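Local coordinates for V-type ATP synthase alpha chain (Nanoarchaeum equitans Kin4-M, PDB 5BN3), which is the A subunit of a V-type ATPase, a rotary-ATPase family protein with a P-loop nucleotide-binding domain that holds ADP in this structure, at residues E192-T204 / I209-V221. Residues are numbered along the deposited sequence; the frame is centred on the assembly and turned at random.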
loop_
_atom_site.group_PDB
_atom_site.type_symbol
_atom_site.label_atom_id
_atom_site.label_comp_id
_atom_site.label_asym_id
_atom_site.label_seq_id
_atom_site.Cartn_x
_atom_site.Cartn_y
_atom_site.Cartn_z
ATOM N N GLU A 192 29.996 23.477 28.047
ATOM C CA GLU A 192 28.775 24.035 27.466
ATOM C C GLU A 192 28.774 24.013 25.940
ATOM O O GLU A 192 29.830 24.057 25.301
ATOM C CB GLU A 192 28.528 25.463 27.972
ATOM C CG GLU A 192 29.468 26.515 27.400
ATOM C CD GLU A 192 29.247 27.888 28.012
ATOM O OE1 GLU A 192 28.893 27.955 29.209
ATOM O OE2 GLU A 192 29.426 28.898 27.299
ATOM N N LYS A 193 27.578 23.939 25.367
ATOM C CA LYS A 193 27.408 24.031 23.925
ATOM C C LYS A 193 27.654 25.470 23.498
ATOM O O LYS A 193 27.189 26.404 24.152
ATOM C CB LYS A 193 25.989 23.613 23.541
ATOM C CG LYS A 193 25.529 22.319 24.201
ATOM C CD LYS A 193 24.037 22.077 23.995
ATOM C CE LYS A 193 23.549 20.875 24.799
ATOM N NZ LYS A 193 23.735 21.060 26.267
ATOM N N LEU A 194 28.397 25.651 22.411
ATOM C CA LEU A 194 28.684 26.989 21.906
ATOM C C LEU A 194 27.856 27.271 20.660
ATOM O O LEU A 194 27.348 26.347 20.021
ATOM C CB LEU A 194 30.173 27.141 21.586
ATOM C CG LEU A 194 31.170 27.027 22.741
ATOM C CD1 LEU A 194 32.599 27.241 22.253
ATOM C CD2 LEU A 194 30.826 28.017 23.835
ATOM N N ASP A 195 27.716 28.548 20.320
ATOM C CA ASP A 195 27.025 28.929 19.097
ATOM C C ASP A 195 27.865 28.555 17.890
ATOM O O ASP A 195 29.092 28.461 17.983
ATOM C CB ASP A 195 26.750 30.433 19.081
ATOM C CG ASP A 195 25.752 30.855 20.140
ATOM O OD1 ASP A 195 24.977 29.992 20.607
ATOM O OD2 ASP A 195 25.738 32.051 20.499
ATOM N N TYR A 196 27.206 28.335 16.758
ATOM C CA TYR A 196 27.922 28.164 15.505
ATOM C C TYR A 196 28.695 29.442 15.217
ATOM O O TYR A 196 28.343 30.517 15.707
ATOM C CB TYR A 196 26.959 27.828 14.372
ATOM C CG TYR A 196 26.345 26.460 14.517
ATOM C CD1 TYR A 196 27.120 25.373 14.897
ATOM C CD2 TYR A 196 24.993 26.255 14.293
ATOM C CE1 TYR A 196 26.567 24.117 15.036
ATOM C CE2 TYR A 196 24.430 25.001 14.431
ATOM C CZ TYR A 196 25.225 23.937 14.804
ATOM O OH TYR A 196 24.678 22.684 14.945
ATOM N N ASN A 197 29.746 29.322 14.421
ATOM C CA ASN A 197 30.773 30.343 14.368
ATOM C C ASN A 197 31.333 30.479 12.966
ATOM O O ASN A 197 31.584 31.580 12.472
ATOM C CB ASN A 197 31.892 29.914 15.320
ATOM C CG ASN A 197 33.003 30.928 15.421
ATOM O OD1 ASN A 197 32.805 32.114 15.159
ATOM N ND2 ASN A 197 34.183 30.469 15.817
ATOM N N TYR A 198 31.497 29.332 12.321
ATOM C CA TYR A 198 32.366 29.214 11.169
ATOM C C TYR A 198 31.853 28.096 10.273
ATOM O O TYR A 198 31.442 27.044 10.765
ATOM C CB TYR A 198 33.760 28.867 11.682
ATOM C CG TYR A 198 34.898 29.206 10.759
ATOM C CD1 TYR A 198 35.496 30.457 10.797
ATOM C CD2 TYR A 198 35.397 28.266 9.872
ATOM C CE1 TYR A 198 36.551 30.766 9.963
ATOM C CE2 TYR A 198 36.450 28.564 9.036
ATOM C CZ TYR A 198 37.023 29.815 9.085
ATOM O OH TYR A 198 38.074 30.111 8.250
ATOM N N PRO A 199 31.874 28.316 8.951
ATOM C CA PRO A 199 31.352 27.301 8.031
ATOM C C PRO A 199 32.224 26.050 7.995
ATOM O O PRO A 199 33.429 26.134 8.235
ATOM C CB PRO A 199 31.393 28.007 6.671
ATOM C CG PRO A 199 32.454 29.050 6.818
ATOM C CD PRO A 199 32.365 29.513 8.244
ATOM N N PHE A 200 31.607 24.908 7.711
ATOM C CA PHE A 200 32.336 23.668 7.491
ATOM C C PHE A 200 32.717 23.602 6.013
ATOM O O PHE A 200 31.874 23.315 5.161
ATOM C CB PHE A 200 31.460 22.474 7.882
ATOM C CG PHE A 200 32.104 21.136 7.646
ATOM C CD1 PHE A 200 33.243 20.764 8.344
ATOM C CD2 PHE A 200 31.549 20.235 6.746
ATOM C CE1 PHE A 200 33.830 19.528 8.136
ATOM C CE2 PHE A 200 32.130 18.996 6.534
ATOM C CZ PHE A 200 33.272 18.640 7.230
ATOM N N ILE A 201 33.979 23.894 5.710
ATOM C CA ILE A 201 34.448 23.912 4.325
ATOM C C ILE A 201 34.880 22.516 3.878
ATOM O O ILE A 201 35.830 21.949 4.417
ATOM C CB ILE A 201 35.612 24.904 4.128
ATOM C CG1 ILE A 201 35.223 26.296 4.637
ATOM C CG2 ILE A 201 36.021 24.957 2.663
ATOM C CD1 ILE A 201 34.052 26.919 3.901
ATOM N N THR A 202 34.184 21.979 2.878
ATOM C CA THR A 202 34.378 20.600 2.439
ATOM C C THR A 202 35.370 20.469 1.291
ATOM O O THR A 202 36.041 19.447 1.154
ATOM C CB THR A 202 33.043 19.959 2.004
ATOM O OG1 THR A 202 32.531 20.639 0.851
ATOM C CG2 THR A 202 32.026 20.041 3.124
ATOM N N GLY A 203 35.450 21.500 0.457
ATOM C CA GLY A 203 36.255 21.423 -0.748
ATOM C C GLY A 203 35.392 21.035 -1.933
ATOM O O GLY A 203 35.869 20.964 -3.067
ATOM N N THR A 204 34.117 20.771 -1.656
ATOM C CA THR A 204 33.130 20.510 -2.699
ATOM C C THR A 204 32.225 21.734 -2.826
ATOM O O THR A 204 31.597 22.150 -1.851
ATOM C CB THR A 204 32.290 19.259 -2.378
ATOM O OG1 THR A 204 33.142 18.106 -2.342
ATOM C CG2 THR A 204 31.215 19.050 -3.435
ATOM N N ILE A 209 28.963 26.372 -0.814
ATOM C CA ILE A 209 28.255 27.614 -1.104
ATOM C C ILE A 209 26.740 27.449 -1.059
ATOM O O ILE A 209 26.042 28.211 -0.388
ATOM C CB ILE A 209 28.647 28.173 -2.485
ATOM C CG1 ILE A 209 30.160 28.357 -2.571
ATOM C CG2 ILE A 209 27.949 29.491 -2.738
ATOM C CD1 ILE A 209 30.717 29.351 -1.569
ATOM N N MET A 210 26.236 26.448 -1.773
ATOM C CA MET A 210 24.797 26.259 -1.903
ATOM C C MET A 210 24.131 25.796 -0.607
ATOM O O MET A 210 23.179 26.421 -0.145
ATOM C CB MET A 210 24.494 25.290 -3.048
ATOM C CG MET A 210 25.048 25.726 -4.398
ATOM S SD MET A 210 24.137 27.114 -5.110
ATOM C CE MET A 210 25.256 28.461 -4.766
ATOM N N PHE A 211 24.634 24.714 -0.015
ATOM C CA PHE A 211 24.021 24.171 1.201
ATOM C C PHE A 211 25.014 23.912 2.338
ATOM O O PHE A 211 25.069 22.801 2.867
ATOM C CB PHE A 211 23.267 22.877 0.868
ATOM C CG PHE A 211 22.336 23.003 -0.311
ATOM C CD1 PHE A 211 21.087 23.589 -0.164
ATOM C CD2 PHE A 211 22.709 22.535 -1.564
ATOM C CE1 PHE A 211 20.227 23.709 -1.245
ATOM C CE2 PHE A 211 21.854 22.652 -2.649
ATOM C CZ PHE A 211 20.612 23.240 -2.487
ATOM N N PRO A 212 25.771 24.944 2.749
ATOM C CA PRO A 212 26.811 24.687 3.749
ATOM C C PRO A 212 26.250 24.499 5.152
ATOM O O PRO A 212 25.184 25.029 5.467
ATOM C CB PRO A 212 27.650 25.967 3.707
ATOM C CG PRO A 212 26.668 27.029 3.346
ATOM C CD PRO A 212 25.698 26.374 2.388
ATOM N N ILE A 213 26.961 23.737 5.977
ATOM C CA ILE A 213 26.668 23.676 7.402
ATOM C C ILE A 213 27.811 24.327 8.168
ATOM O O ILE A 213 28.874 24.597 7.604
ATOM C CB ILE A 213 26.493 22.227 7.905
ATOM C CG1 ILE A 213 27.754 21.401 7.649
ATOM C CG2 ILE A 213 25.308 21.578 7.245
ATOM C CD1 ILE A 213 27.660 19.974 8.179
ATOM N N ALA A 214 27.601 24.566 9.455
ATOM C CA ALA A 214 28.654 25.133 10.290
ATOM C C ALA A 214 29.501 24.020 10.893
ATOM O O ALA A 214 29.065 22.865 10.948
ATOM C CB ALA A 214 28.051 25.985 11.383
ATOM N N LYS A 215 30.708 24.365 11.341
ATOM C CA LYS A 215 31.534 23.423 12.090
ATOM C C LYS A 215 30.799 23.023 13.359
ATOM O O LYS A 215 30.385 23.883 14.142
ATOM C CB LYS A 215 32.884 24.040 12.467
ATOM C CG LYS A 215 33.950 23.962 11.389
ATOM C CD LYS A 215 35.341 24.071 12.004
ATOM C CE LYS A 215 36.426 24.062 10.945
ATOM N NZ LYS A 215 36.321 22.884 10.045
ATOM N N GLY A 216 30.642 21.722 13.563
ATOM C CA GLY A 216 29.892 21.224 14.698
ATOM C C GLY A 216 28.456 20.925 14.316
ATOM O O GLY A 216 27.665 20.481 15.146
ATOM N N GLY A 217 28.116 21.171 13.055
ATOM C CA GLY A 217 26.780 20.882 12.566
ATOM C C GLY A 217 26.623 19.435 12.136
ATOM O O GLY A 217 27.492 18.601 12.392
ATOM N N SER A 218 25.504 19.131 11.490
ATOM C CA SER A 218 25.262 17.788 10.983
ATOM C C SER A 218 24.454 17.841 9.695
ATOM O O SER A 218 23.702 18.789 9.468
ATOM C CB SER A 218 24.542 16.934 12.028
ATOM O OG SER A 218 23.345 17.555 12.459
ATOM N N ALA A 219 24.614 16.819 8.858
ATOM C CA ALA A 219 23.888 16.734 7.596
ATOM C C ALA A 219 23.550 15.293 7.258
ATOM O O ALA A 219 24.265 14.369 7.650
ATOM C CB ALA A 219 24.697 17.354 6.472
ATOM N N ALA A 220 22.460 15.110 6.519
ATOM C CA ALA A 220 22.079 13.795 6.019
ATOM C C ALA A 220 22.313 13.719 4.512
ATOM O O ALA A 220 22.061 14.688 3.792
ATOM C CB ALA A 220 20.626 13.511 6.340
ATOM N N VAL A 221 22.794 12.569 4.040
ATOM C CA VAL A 221 23.002 12.345 2.610
ATOM C C VAL A 221 22.250 11.099 2.150
ATOM O O VAL A 221 22.833 10.022 2.038
ATOM C CB VAL A 221 24.502 12.183 2.259
ATOM C CG1 VAL A 221 24.708 12.222 0.748
ATOM C CG2 VAL A 221 25.336 13.268 2.920
HETATM O O HOH W 1 25.269 19.628 15.538
HETATM O O HOH W 2 30.828 26.830 13.937
HETATM O O HOH W 3 35.862 24.462 7.838
HETATM O O HOH W 4 29.321 22.498 4.541
#
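Tyr196 lays its ring obliquely along the tight turn Ala214–Gly217, with Ala214 CB 3.6 Å from CG and Gly217 CA 3.7 Å from the hydroxyl OH. CG lies anti to the carbonyl carbon (chi1 -69°), which sends the ring along the turn. The turn is type II, closed by Gly217 N bonding Ala214 O; Gly216, with its positive phi, takes a backbone shape that a CB would obstruct, and the small Ala214 lets the tyrosine come close. A water joins Tyr196 OH to Gly216 O.

Beyond the ring the backbones meet in a single bridge between Pro199 and Ala214. Phe200 N donates to Ile213 O (2.8 Å) and Lys215 N to Tyr198 O, both nearly straight; the lysine N approaches its carbonyl almost end-on (C=O...N 167°), the phenylalanine N more bent (150°). Proline fits between them because its nitrogen need not donate. Phe200, its CG anti to the backbone N, runs beside Ile213 and points the same way, CB 3.9 Å from Ile213 CG1. Lys215 crosses Phe200 at about a right angle, bending at chi4 to bring NZ to the ring edge, 4.1 Å from CD1.

That ammonium donates to a water that also bridges Pro199 O and Ile201 N, and it bonds Asp241 O as well. Gly216 N bonds Thr374 of strand 370-379, tying the turn to the nucleotide-binding domain's sheet just before strand 218-222, which leads into the P-loop. The chemistry implies a junction whose register is set by backbone bonds and bridging waters, with side chains packed around them and the lysine charge probably stabilised by the Asp241 carbonyl oxygen and the water.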